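Local coordinates for protein chitinase (Chromobacterium violaceum, PDB 4TXG) that probably hydrolyses the glycosidic bonds of chitin as a family GH18 glycosidase, and is likely to bind carbohydrate as well, at residues Gly117-Arg122 with Ala784-Tyr789; Gly272-Met277 with Val343-Thr348; Thr441-His446 with Tyr759-Ser764; Val659-Gly664 with Tyr769-Asn774. All blocks are in the same frame, centred on the assembly; numbering follows the deposited sequence.

Contact 1 (Gly117-Arg122 with Ala784-Tyr789); sequences GNALCR and APYLPY
Tyr786 reaches Ala119 and Arg122 from a type I beta turn that runs from Ala784 to Leu787, closed by a weak bond from Leu787 N to Ala784 O. Tyr786 carries the contact. Its CG lies anti to the carbonyl carbon (chi1 -57°), and the ring stretches across to the short 3-10 turn 118-120, where OH stands 4.0 Å from Ala119 CB. Obliquely to that ring, Arg122 NH2 comes within 4.3 Å of Tyr786 CE2, which lies at the edge of the guanidinium. One water ties the three residues together. It donates to Ala119 O at 2.9 Å, accepts from Arg122 NE at 2.8 Å in the guanidinium plane, and bonds to Tyr786 OH at 3.0 Å. Arg122 NH1 is engaged by Leu126 O; the bonds from NE to the water and from NH1 to Leu126 O together fix the turn of the guanidinium. Further along, Leu787 packs on Ala779 of strand 776-780, Pro788 pairs through its backbone with Ala656, and Tyr789 forms a cation-pi pair with Arg781. The surface contact thus joins the loop after strand 776-780 to a disulfide-braced loop (Cys121-Cys137) ahead of strand 155-161.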
loop_
_atom_site.group_PDB
_atom_site.type_symbol
_atom_site.label_atom_id
_atom_site.label_comp_id
_atom_site.label_asym_id
_atom_site.label_seq_id
_atom_site.Cartn_x
_atom_site.Cartn_y
_atom_site.Cartn_z
ATOM N N GLY A 117 -8.544 -20.772 -22.696
ATOM C CA GLY A 117 -9.318 -19.545 -22.666
ATOM C C GLY A 117 -8.791 -18.523 -21.676
ATOM O O GLY A 117 -7.593 -18.237 -21.634
ATOM N N ASN A 118 -9.689 -17.997 -20.850
ATOM C CA ASN A 118 -9.335 -16.936 -19.913
ATOM C C ASN A 118 -8.294 -17.348 -18.876
ATOM O O ASN A 118 -7.566 -16.504 -18.343
ATOM C CB ASN A 118 -10.596 -16.437 -19.212
ATOM C CG ASN A 118 -11.386 -15.476 -20.065
ATOM O OD1 ASN A 118 -10.869 -14.444 -20.494
ATOM N ND2 ASN A 118 -12.652 -15.806 -20.323
ATOM N N ALA A 119 -8.206 -18.644 -18.600
ATOM C CA ALA A 119 -7.247 -19.127 -17.616
ATOM C C ALA A 119 -5.804 -18.880 -18.060
ATOM O O ALA A 119 -4.889 -18.836 -17.239
ATOM C CB ALA A 119 -7.471 -20.598 -17.342
ATOM N N LEU A 120 -5.605 -18.708 -19.364
ATOM C CA LEU A 120 -4.278 -18.421 -19.898
ATOM C C LEU A 120 -3.817 -16.989 -19.586
ATOM O O LEU A 120 -2.648 -16.655 -19.778
ATOM C CB LEU A 120 -4.263 -18.659 -21.411
ATOM C CG LEU A 120 -4.401 -20.128 -21.798
ATOM C CD1 LEU A 120 -4.698 -20.272 -23.285
ATOM C CD2 LEU A 120 -3.132 -20.868 -21.427
ATOM N N CYS A 121 -4.730 -16.157 -19.092
ATOM C CA CYS A 121 -4.409 -14.764 -18.785
ATOM C C CYS A 121 -4.459 -14.451 -17.290
ATOM O O CYS A 121 -4.414 -13.285 -16.901
ATOM C CB CYS A 121 -5.366 -13.828 -19.529
ATOM S SG CYS A 121 -5.280 -13.989 -21.327
ATOM N N ARG A 122 -4.553 -15.473 -16.448
ATOM C CA ARG A 122 -4.628 -15.213 -15.013
ATOM C C ARG A 122 -3.281 -14.698 -14.501
ATOM O O ARG A 122 -2.248 -15.289 -14.803
ATOM C CB ARG A 122 -5.042 -16.483 -14.250
ATOM C CG ARG A 122 -5.179 -16.258 -12.754
ATOM C CD ARG A 122 -5.667 -17.513 -12.016
ATOM N NE ARG A 122 -4.843 -18.679 -12.316
ATOM C CZ ARG A 122 -3.729 -19.006 -11.664
ATOM N NH1 ARG A 122 -3.289 -18.258 -10.653
ATOM N NH2 ARG A 122 -3.049 -20.091 -12.022
ATOM N N ALA A 784 1.398 -24.900 -8.499
ATOM C CA ALA A 784 1.581 -25.380 -9.862
ATOM C C ALA A 784 0.507 -26.413 -10.206
ATOM O O ALA A 784 0.805 -27.596 -10.390
ATOM C CB ALA A 784 2.988 -25.976 -10.027
ATOM N N PRO A 785 -0.752 -25.959 -10.313
ATOM C CA PRO A 785 -1.902 -26.863 -10.432
ATOM C C PRO A 785 -2.014 -27.591 -11.773
ATOM O O PRO A 785 -2.774 -28.556 -11.863
ATOM C CB PRO A 785 -3.092 -25.922 -10.235
ATOM C CG PRO A 785 -2.606 -24.609 -10.740
ATOM C CD PRO A 785 -1.167 -24.542 -10.323
ATOM N N TYR A 786 -1.271 -27.160 -12.789
ATOM C CA TYR A 786 -1.375 -27.793 -14.099
ATOM C C TYR A 786 -0.235 -28.763 -14.427
ATOM O O TYR A 786 -0.269 -29.424 -15.465
ATOM C CB TYR A 786 -1.454 -26.734 -15.194
ATOM C CG TYR A 786 -2.592 -25.757 -15.043
ATOM C CD1 TYR A 786 -3.903 -26.144 -15.284
ATOM C CD2 TYR A 786 -2.350 -24.432 -14.686
ATOM C CE1 TYR A 786 -4.948 -25.238 -15.160
ATOM C CE2 TYR A 786 -3.386 -23.521 -14.563
ATOM C CZ TYR A 786 -4.683 -23.930 -14.800
ATOM O OH TYR A 786 -5.721 -23.028 -14.676
ATOM N N LEU A 787 0.771 -28.851 -13.564
ATOM C CA LEU A 787 1.817 -29.851 -13.776
ATOM C C LEU A 787 1.266 -31.245 -13.512
ATOM O O LEU A 787 0.405 -31.414 -12.648
ATOM C CB LEU A 787 3.025 -29.592 -12.867
ATOM C CG LEU A 787 3.873 -28.344 -13.137
ATOM C CD1 LEU A 787 5.009 -28.278 -12.125
ATOM C CD2 LEU A 787 4.414 -28.349 -14.572
ATOM N N PRO A 788 1.757 -32.250 -14.256
ATOM C CA PRO A 788 1.430 -33.636 -13.907
ATOM C C PRO A 788 1.911 -33.910 -12.485
ATOM O O PRO A 788 2.944 -33.359 -12.094
ATOM C CB PRO A 788 2.206 -34.461 -14.941
ATOM C CG PRO A 788 3.306 -33.556 -15.402
ATOM C CD PRO A 788 2.723 -32.170 -15.366
ATOM N N TYR A 789 1.180 -34.705 -11.711
ATOM C CA TYR A 789 1.509 -34.800 -10.295
ATOM C C TYR A 789 1.619 -36.218 -9.779
ATOM O O TYR A 789 1.065 -37.160 -10.343
ATOM C CB TYR A 789 0.489 -34.020 -9.456
ATOM C CG TYR A 789 -0.921 -34.576 -9.424
ATOM C CD1 TYR A 789 -1.876 -34.180 -10.358
ATOM C CD2 TYR A 789 -1.314 -35.457 -8.423
ATOM C CE1 TYR A 789 -3.169 -34.669 -10.313
ATOM C CE2 TYR A 789 -2.606 -35.949 -8.370
ATOM C CZ TYR A 789 -3.527 -35.551 -9.313
ATOM O OH TYR A 789 -4.812 -36.049 -9.251
HETATM O O HOH W 1 -5.088 -20.139 -14.699
#

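Contact 2 (Gly272-Met277 with Val343-Thr348); sequences GGFYSM and VALLQT
Leu345 extends CG anti to its backbone N (chi1 171°), spreading its two methyls toward Phe274 and Met277 of the facing helix. Met277 also leaves its backbone with CG anti to N, but then bends at chi2 (-93°) and again at chi3, which turns the end of the chain aside, so that CE lies 3.9 Å from Leu345 CD1. The sulfur follows the same methyl, with Met277 SD 4.1 Å from Leu345 CD1. The other branch serves the aromatic ring: Leu345 CD2 approaches Phe274 CE1 obliquely, at 3.9 Å. Both Phe274 and Met277 cross the leucine at about a right angle, and each takes a methyl of its own. The setting is the TIM barrel of the GH18 domain. Helix 338-360 is the outer helix between parallel barrel strands 308-312 and 365-371, while the short helix 273-278 belongs to the excursion between strands 247-253 and 308-312. Phe274 and Met277 both rest on Val193 of strand 185-193, Phe274 also stacks on Phe313, and Met277 reaches Phe293 of helix 287-304. One turn along from Leu345, Thr348 packs against Ile290 of that helix. Its OG1 donates to Ala344 O at 2.8 Å, tilted 26° from the carbonyl plane, and Thr348 N bonds to the same oxygen from the opposite face, at 3.0 Å.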
loop_
_atom_site.group_PDB
_atom_site.type_symbol
_atom_site.label_atom_id
_atom_site.label_comp_id
_atom_site.label_asym_id
_atom_site.label_seq_id
_atom_site.Cartn_x
_atom_site.Cartn_y
_atom_site.Cartn_z
ATOM N N GLY A 272 -17.583 2.131 13.652
ATOM C CA GLY A 272 -16.754 0.932 13.661
ATOM C C GLY A 272 -16.196 0.594 12.286
ATOM O O GLY A 272 -15.168 -0.072 12.178
ATOM N N GLY A 273 -16.876 1.053 11.237
ATOM C CA GLY A 273 -16.418 0.853 9.865
ATOM C C GLY A 273 -15.967 -0.560 9.541
ATOM O O GLY A 273 -16.688 -1.524 9.786
ATOM N N PHE A 274 -14.766 -0.679 8.985
ATOM C CA PHE A 274 -14.191 -1.981 8.652
ATOM C C PHE A 274 -14.074 -2.918 9.858
ATOM O O PHE A 274 -14.194 -4.128 9.714
ATOM C CB PHE A 274 -12.795 -1.795 8.036
ATOM C CG PHE A 274 -12.801 -1.536 6.553
ATOM C CD1 PHE A 274 -13.081 -2.558 5.661
ATOM C CD2 PHE A 274 -12.481 -0.286 6.052
ATOM C CE1 PHE A 274 -13.071 -2.331 4.292
ATOM C CE2 PHE A 274 -12.468 -0.055 4.680
ATOM C CZ PHE A 274 -12.761 -1.073 3.806
ATOM N N TYR A 275 -13.798 -2.374 11.037
ATOM C CA TYR A 275 -13.587 -3.237 12.197
ATOM C C TYR A 275 -14.854 -4.016 12.542
ATOM O O TYR A 275 -14.813 -5.236 12.747
ATOM C CB TYR A 275 -13.135 -2.423 13.405
ATOM C CG TYR A 275 -11.795 -1.750 13.218
ATOM C CD1 TYR A 275 -10.618 -2.486 13.241
ATOM C CD2 TYR A 275 -11.710 -0.373 13.029
ATOM C CE1 TYR A 275 -9.386 -1.878 13.073
ATOM C CE2 TYR A 275 -10.486 0.250 12.871
ATOM C CZ TYR A 275 -9.327 -0.507 12.893
ATOM O OH TYR A 275 -8.105 0.101 12.741
ATOM N N SER A 276 -15.981 -3.314 12.590
ATOM C CA SER A 276 -17.229 -3.951 12.990
ATOM C C SER A 276 -17.834 -4.720 11.815
ATOM O O SER A 276 -18.551 -5.696 12.014
ATOM C CB SER A 276 -18.210 -2.906 13.545
ATOM O OG SER A 276 -18.301 -1.785 12.689
ATOM N N MET A 277 -17.517 -4.297 10.592
ATOM C CA MET A 277 -18.037 -4.976 9.408
ATOM C C MET A 277 -17.375 -6.342 9.224
ATOM O O MET A 277 -18.029 -7.283 8.773
ATOM C CB MET A 277 -17.846 -4.115 8.143
ATOM C CG MET A 277 -18.381 -4.758 6.841
ATOM S SD MET A 277 -17.125 -5.704 5.919
ATOM C CE MET A 277 -16.229 -4.352 5.196
ATOM N N VAL A 343 -8.870 -11.597 5.917
ATOM C CA VAL A 343 -8.788 -12.666 4.929
ATOM C C VAL A 343 -10.194 -13.036 4.442
ATOM O O VAL A 343 -10.415 -13.205 3.238
ATOM C CB VAL A 343 -8.065 -13.897 5.502
ATOM C CG1 VAL A 343 -8.254 -15.101 4.607
ATOM C CG2 VAL A 343 -6.580 -13.574 5.664
ATOM N N ALA A 344 -11.149 -13.130 5.365
ATOM C CA ALA A 344 -12.528 -13.421 4.971
ATOM C C ALA A 344 -13.113 -12.325 4.070
ATOM O O ALA A 344 -13.819 -12.616 3.101
ATOM C CB ALA A 344 -13.406 -13.611 6.201
ATOM N N LEU A 345 -12.830 -11.068 4.399
ATOM C CA LEU A 345 -13.280 -9.954 3.571
ATOM C C LEU A 345 -12.740 -10.075 2.139
ATOM O O LEU A 345 -13.493 -9.997 1.171
ATOM C CB LEU A 345 -12.834 -8.620 4.187
ATOM C CG LEU A 345 -13.061 -7.400 3.296
ATOM C CD1 LEU A 345 -14.555 -7.211 3.051
ATOM C CD2 LEU A 345 -12.444 -6.140 3.905
ATOM N N LEU A 346 -11.434 -10.289 2.005
ATOM C CA LEU A 346 -10.826 -10.323 0.677
ATOM C C LEU A 346 -11.254 -11.555 -0.114
ATOM O O LEU A 346 -11.473 -11.469 -1.322
ATOM C CB LEU A 346 -9.302 -10.271 0.790
ATOM C CG LEU A 346 -8.756 -8.971 1.413
ATOM C CD1 LEU A 346 -7.238 -8.980 1.467
ATOM C CD2 LEU A 346 -9.268 -7.753 0.642
ATOM N N GLN A 347 -11.367 -12.704 0.555
ATOM C CA GLN A 347 -11.789 -13.925 -0.133
ATOM C C GLN A 347 -13.218 -13.783 -0.654
ATOM O O GLN A 347 -13.533 -14.204 -1.773
ATOM C CB GLN A 347 -11.691 -15.147 0.789
ATOM C CG GLN A 347 -12.096 -16.426 0.071
ATOM C CD GLN A 347 -11.726 -17.685 0.829
ATOM O OE1 GLN A 347 -11.018 -17.637 1.836
ATOM N NE2 GLN A 347 -12.197 -18.826 0.338
ATOM N N THR A 348 -14.077 -13.159 0.144
ATOM C CA THR A 348 -15.474 -12.994 -0.237
ATOM C C THR A 348 -15.626 -11.945 -1.333
ATOM O O THR A 348 -16.404 -12.113 -2.275
ATOM C CB THR A 348 -16.341 -12.611 0.976
ATOM O OG1 THR A 348 -16.159 -13.587 2.010
ATOM C CG2 THR A 348 -17.828 -12.579 0.591
#

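Contact 3 (Thr441-His446 with Tyr759-Ser764); sequences TDWAYH and YYLPIS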
loop_
_atom_site.group_PDB
_atom_site.type_symbol
_atom_site.label_atom_id
_atom_site.label_comp_id
_atom_site.label_asym_id
_atom_site.label_seq_id
_atom_site.Cartn_x
_atom_site.Cartn_y
_atom_site.Cartn_z
ATOM N N THR A 441 11.275 2.273 1.541
ATOM C CA THR A 441 10.505 1.742 0.421
ATOM C C THR A 441 11.036 0.394 -0.055
ATOM O O THR A 441 10.263 -0.533 -0.326
ATOM C CB THR A 441 10.528 2.759 -0.740
ATOM O OG1 THR A 441 9.981 3.999 -0.266
ATOM C CG2 THR A 441 9.708 2.271 -1.939
ATOM N N ASP A 442 12.358 0.287 -0.126
ATOM C CA ASP A 442 13.013 -0.928 -0.613
ATOM C C ASP A 442 12.664 -2.111 0.288
ATOM O O ASP A 442 12.388 -3.211 -0.213
ATOM C CB ASP A 442 14.534 -0.712 -0.686
ATOM C CG ASP A 442 15.288 -1.920 -1.206
ATOM O OD1 ASP A 442 15.460 -2.053 -2.440
ATOM O OD2 ASP A 442 15.744 -2.733 -0.372
ATOM N N TRP A 443 12.640 -1.887 1.604
ATOM C CA TRP A 443 12.351 -2.981 2.539
ATOM C C TRP A 443 10.908 -3.438 2.359
ATOM O O TRP A 443 10.623 -4.641 2.292
ATOM C CB TRP A 443 12.597 -2.568 4.006
ATOM C CG TRP A 443 12.276 -3.700 4.958
ATOM C CD1 TRP A 443 13.132 -4.661 5.412
ATOM C CD2 TRP A 443 10.993 -4.004 5.522
ATOM N NE1 TRP A 443 12.463 -5.541 6.239
ATOM C CE2 TRP A 443 11.148 -5.156 6.324
ATOM C CE3 TRP A 443 9.728 -3.399 5.441
ATOM C CZ2 TRP A 443 10.088 -5.727 7.033
ATOM C CZ3 TRP A 443 8.667 -3.970 6.137
ATOM C CH2 TRP A 443 8.855 -5.126 6.927
ATOM N N ALA A 444 9.993 -2.473 2.275
ATOM C CA ALA A 444 8.573 -2.783 2.122
ATOM C C ALA A 444 8.295 -3.548 0.829
ATOM O O ALA A 444 7.505 -4.489 0.813
ATOM C CB ALA A 444 7.747 -1.503 2.169
ATOM N N TYR A 445 8.918 -3.125 -0.270
ATOM C CA TYR A 445 8.781 -3.858 -1.524
ATOM C C TYR A 445 9.194 -5.318 -1.327
ATOM O O TYR A 445 8.492 -6.257 -1.732
ATOM C CB TYR A 445 9.630 -3.214 -2.624
ATOM C CG TYR A 445 9.893 -4.138 -3.789
ATOM C CD1 TYR A 445 8.892 -4.430 -4.718
ATOM C CD2 TYR A 445 11.139 -4.731 -3.956
ATOM C CE1 TYR A 445 9.132 -5.286 -5.779
ATOM C CE2 TYR A 445 11.383 -5.585 -5.022
ATOM C CZ TYR A 445 10.380 -5.861 -5.920
ATOM O OH TYR A 445 10.629 -6.723 -6.973
ATOM N N HIS A 446 10.341 -5.511 -0.697
ATOM C CA HIS A 446 10.859 -6.860 -0.531
ATOM C C HIS A 446 10.001 -7.686 0.418
ATOM O O HIS A 446 9.889 -8.908 0.246
ATOM C CB HIS A 446 12.314 -6.802 -0.074
ATOM C CG HIS A 446 13.253 -6.556 -1.213
ATOM N ND1 HIS A 446 13.421 -7.471 -2.227
ATOM C CD2 HIS A 446 14.007 -5.479 -1.536
ATOM C CE1 HIS A 446 14.275 -6.983 -3.117
ATOM N NE2 HIS A 446 14.649 -5.784 -2.718
ATOM N N TYR A 759 11.994 -16.091 13.070
ATOM C CA TYR A 759 12.682 -15.087 12.259
ATOM C C TYR A 759 12.423 -13.705 12.873
ATOM O O TYR A 759 11.615 -13.581 13.796
ATOM C CB TYR A 759 12.244 -15.152 10.793
ATOM C CG TYR A 759 10.747 -15.136 10.567
ATOM C CD1 TYR A 759 9.996 -16.309 10.613
ATOM C CD2 TYR A 759 10.089 -13.952 10.274
ATOM C CE1 TYR A 759 8.619 -16.294 10.400
ATOM C CE2 TYR A 759 8.722 -13.928 10.063
ATOM C CZ TYR A 759 7.992 -15.102 10.129
ATOM O OH TYR A 759 6.634 -15.069 9.907
ATOM N N TYR A 760 13.105 -12.674 12.380
ATOM C CA TYR A 760 13.230 -11.450 13.171
ATOM C C TYR A 760 12.581 -10.190 12.620
ATOM O O TYR A 760 12.405 -9.224 13.366
ATOM C CB TYR A 760 14.710 -11.183 13.446
ATOM C CG TYR A 760 15.219 -12.190 14.434
ATOM C CD1 TYR A 760 14.957 -12.034 15.790
ATOM C CD2 TYR A 760 15.888 -13.331 14.015
ATOM C CE1 TYR A 760 15.383 -12.963 16.707
ATOM C CE2 TYR A 760 16.319 -14.275 14.937
ATOM C CZ TYR A 760 16.063 -14.079 16.278
ATOM O OH TYR A 760 16.488 -14.996 17.211
ATOM N N LEU A 761 12.213 -10.191 11.343
ATOM C CA LEU A 761 11.386 -9.121 10.789
ATOM C C LEU A 761 10.255 -9.746 9.978
ATOM O O LEU A 761 10.372 -10.893 9.530
ATOM C CB LEU A 761 12.211 -8.158 9.928
ATOM C CG LEU A 761 13.094 -7.162 10.700
ATOM C CD1 LEU A 761 14.083 -6.462 9.763
ATOM C CD2 LEU A 761 12.241 -6.140 11.434
ATOM N N PRO A 762 9.155 -9.000 9.779
ATOM C CA PRO A 762 7.999 -9.602 9.105
ATOM C C PRO A 762 8.271 -10.101 7.688
ATOM O O PRO A 762 9.120 -9.555 6.971
ATOM C CB PRO A 762 6.983 -8.456 9.086
ATOM C CG PRO A 762 7.312 -7.673 10.344
ATOM C CD PRO A 762 8.827 -7.685 10.363
ATOM N N ILE A 763 7.541 -11.154 7.312
ATOM C CA ILE A 763 7.534 -11.678 5.950
ATOM C C ILE A 763 6.102 -11.932 5.500
ATOM O O ILE A 763 5.196 -12.098 6.329
ATOM C CB ILE A 763 8.322 -13.014 5.824
ATOM C CG1 ILE A 763 7.582 -14.125 6.571
ATOM C CG2 ILE A 763 9.770 -12.856 6.331
ATOM C CD1 ILE A 763 8.226 -15.501 6.453
ATOM N N SER A 764 5.896 -11.935 4.186
ATOM C CA SER A 764 4.677 -12.479 3.602
ATOM C C SER A 764 5.052 -13.791 2.918
ATOM O O SER A 764 6.238 -14.150 2.845
ATOM C CB SER A 764 4.025 -11.503 2.613
ATOM O OG SER A 764 4.863 -11.237 1.498
#
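Trp443 projects from helix 441-448 of the GH18 TIM barrel onto Leu761 and Pro762, which lie in a loop between strands 752-758 and 767-773 of the C-terminal beta-sandwich; the contact is a buried seam between the two parts. From CB the side chain runs outward, CG anti to the backbone N (chi1 179°), and chi2 of 91° sets the indole plane about perpendicular to the plane of CA, CB and CG. On the pyrrole side, NE1 comes 4.0 Å from Leu761 CD1. The same nitrogen donates its hydrogen to Ser702 O, so the buried N-H is satisfied. Farther out on the benzo ring, CZ2 meets Pro762 twice: its distance to Pro762 CD is 4.1 Å and to Pro762 O 3.9 Å, the oxygen lying obliquely to the ring. The first side-chain carbon of Leu761 closes in too, with CB 4.3 Å from Trp443 CZ2. Leu377 of helix 374-377 packs against both Trp443 and Pro762, adding a barrel residue to the seam, and beyond the proline Ser764 OG hydrogen-bonds to Tyr447 O, a direct polar tie back to the helix. Pro762 O, the atom beside CZ2, accepts from Ser702 OG.

Contact 4 (Val659-Gly664 with Tyr769-Asn774); sequences VGFSLG and YTVGLN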
loop_
_atom_site.group_PDB
_atom_site.type_symbol
_atom_site.label_atom_id
_atom_site.label_comp_id
_atom_site.label_asym_id
_atom_site.label_seq_id
_atom_site.Cartn_x
_atom_site.Cartn_y
_atom_site.Cartn_z
ATOM N N VAL A 659 1.520 -31.268 -1.558
ATOM C CA VAL A 659 1.950 -31.055 -0.186
ATOM C C VAL A 659 1.624 -29.604 0.141
ATOM O O VAL A 659 1.912 -28.705 -0.656
ATOM C CB VAL A 659 3.453 -31.347 -0.005
ATOM C CG1 VAL A 659 3.922 -30.965 1.397
ATOM C CG2 VAL A 659 3.718 -32.826 -0.275
ATOM N N GLY A 660 0.988 -29.387 1.284
ATOM C CA GLY A 660 0.575 -28.053 1.681
ATOM C C GLY A 660 1.466 -27.481 2.765
ATOM O O GLY A 660 1.957 -28.213 3.625
ATOM N N PHE A 661 1.673 -26.166 2.720
ATOM C CA PHE A 661 2.500 -25.465 3.700
ATOM C C PHE A 661 1.777 -24.237 4.229
ATOM O O PHE A 661 1.204 -23.476 3.447
ATOM C CB PHE A 661 3.822 -24.990 3.093
ATOM C CG PHE A 661 4.742 -26.086 2.654
ATOM C CD1 PHE A 661 4.542 -26.737 1.443
ATOM C CD2 PHE A 661 5.839 -26.431 3.427
ATOM C CE1 PHE A 661 5.404 -27.733 1.029
ATOM C CE2 PHE A 661 6.705 -27.430 3.012
ATOM C CZ PHE A 661 6.482 -28.084 1.814
ATOM N N SER A 662 1.833 -24.008 5.538
ATOM C CA SER A 662 1.337 -22.737 6.067
ATOM C C SER A 662 1.956 -22.374 7.409
ATOM O O SER A 662 2.225 -23.245 8.238
ATOM C CB SER A 662 -0.189 -22.765 6.198
ATOM O OG SER A 662 -0.618 -23.850 6.994
ATOM N N LEU A 663 2.190 -21.076 7.599
ATOM C CA LEU A 663 2.607 -20.540 8.892
ATOM C C LEU A 663 1.381 -20.069 9.648
ATOM O O LEU A 663 0.524 -19.402 9.075
ATOM C CB LEU A 663 3.596 -19.381 8.718
ATOM C CG LEU A 663 4.941 -19.697 8.085
ATOM C CD1 LEU A 663 5.778 -18.431 7.909
ATOM C CD2 LEU A 663 5.675 -20.720 8.958
ATOM N N GLY A 664 1.295 -20.411 10.932
ATOM C CA GLY A 664 0.161 -20.013 11.747
ATOM C C GLY A 664 0.518 -20.018 13.222
ATOM O O GLY A 664 1.688 -20.138 13.580
ATOM N N TYR A 769 7.642 -23.185 -3.239
ATOM C CA TYR A 769 7.948 -24.418 -2.522
ATOM C C TYR A 769 8.412 -25.528 -3.447
ATOM O O TYR A 769 7.896 -25.684 -4.557
ATOM C CB TYR A 769 6.714 -24.902 -1.747
ATOM C CG TYR A 769 6.284 -23.987 -0.626
ATOM C CD1 TYR A 769 5.385 -22.948 -0.855
ATOM C CD2 TYR A 769 6.758 -24.180 0.665
ATOM C CE1 TYR A 769 4.992 -22.110 0.177
ATOM C CE2 TYR A 769 6.377 -23.350 1.692
ATOM C CZ TYR A 769 5.489 -22.320 1.444
ATOM O OH TYR A 769 5.102 -21.496 2.477
ATOM N N THR A 770 9.383 -26.309 -2.990
ATOM C CA THR A 770 9.686 -27.569 -3.669
ATOM C C THR A 770 9.792 -28.704 -2.673
ATOM O O THR A 770 10.120 -28.502 -1.496
ATOM C CB THR A 770 10.998 -27.513 -4.487
ATOM O OG1 THR A 770 12.086 -27.104 -3.648
ATOM C CG2 THR A 770 10.867 -26.559 -5.669
ATOM N N VAL A 771 9.514 -29.906 -3.161
ATOM C CA VAL A 771 9.654 -31.113 -2.360
ATOM C C VAL A 771 10.686 -32.009 -3.030
ATOM O O VAL A 771 10.519 -32.390 -4.191
ATOM C CB VAL A 771 8.310 -31.853 -2.208
ATOM C CG1 VAL A 771 8.497 -33.146 -1.403
ATOM C CG2 VAL A 771 7.279 -30.938 -1.541
ATOM N N GLY A 772 11.761 -32.318 -2.309
ATOM C CA GLY A 772 12.815 -33.165 -2.830
ATOM C C GLY A 772 12.596 -34.579 -2.339
ATOM O O GLY A 772 12.800 -34.884 -1.163
ATOM N N LEU A 773 12.178 -35.444 -3.254
ATOM C CA LEU A 773 11.679 -36.767 -2.898
ATOM C C LEU A 773 12.337 -37.844 -3.742
ATOM O O LEU A 773 12.176 -37.857 -4.960
ATOM C CB LEU A 773 10.160 -36.797 -3.078
ATOM C CG LEU A 773 9.419 -38.121 -2.985
ATOM C CD1 LEU A 773 9.632 -38.747 -1.624
ATOM C CD2 LEU A 773 7.936 -37.892 -3.250
ATOM N N ASN A 774 13.073 -38.744 -3.092
ATOM C CA ASN A 774 13.778 -39.830 -3.781
ATOM C C ASN A 774 14.539 -39.386 -5.035
ATOM O O ASN A 774 14.424 -40.003 -6.092
ATOM C CB ASN A 774 12.797 -40.943 -4.147
ATOM C CG ASN A 774 12.210 -41.619 -2.929
ATOM O OD1 ASN A 774 11.038 -41.995 -2.912
ATOM N ND2 ASN A 774 13.024 -41.765 -1.888
#
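Phe661 lies against Tyr769 in an offset stack, the rings 4.3 Å apart between centroids and their planes 20° from parallel. This is the tight part of the contact. Tyr769 CD2 sits 3.4 Å above one face of the Phe661 ring, displaced toward its rim. Tyr769 CE2 presses on the root of the phenylalanine, 3.3 Å from Phe661 CG. Both residues hold CG anti to the carbonyl carbon (chi1 near -65° in each), and the two side chains slide past each other in opposite directions, bringing the phenol OH to 3.8 Å from Phe661 CB. Packing slackens toward Val771, whose CG2 touches only the edge of the Phe661 ring, 4.5 Å from CZ, and lies 4.1 Å from Val659 CB. On the outward side of its strand, Ser662 points away and is exposed, as is Asn774 just past the end of strand 767-773. The two strands belong to facing sheets of a beta-sandwich, their axes 9.0 Å apart and directed 131° from one another. Ile780 touches Phe661, Tyr769 and Val771, while Ile681 lies against Val659 and Phe661. Their backbones are hydrogen-bonded within separate sheets, as Gly660 is to Val682 and Thr770 to Gln696; between these two strands the contact is van der Waals and ring stacking, so shape fit rather than directed bonds sets how the layers meet.

In the fold
Contacts 2, 3 and 4 bury most or all of their touching residues, whereas contact 1 lies at the surface and is the one bridged by water. Contact 2 stays within the TIM barrel and contact 4 within the C-terminal sandwich; contact 2 sets leucine methyls against a thioether and a phenyl ring, contact 4 relies mainly on stacked rings. Contact 3 joins these two parts of the chain and adds polar ties around an indole. It touches contact 4 directly, since Leu663 CD1 lies 4.0 Å from Tyr759 OH and also packs on Ile763. Contact 1 spans nearly the whole modelled chain, its centre about 20 Å from that of contact 4.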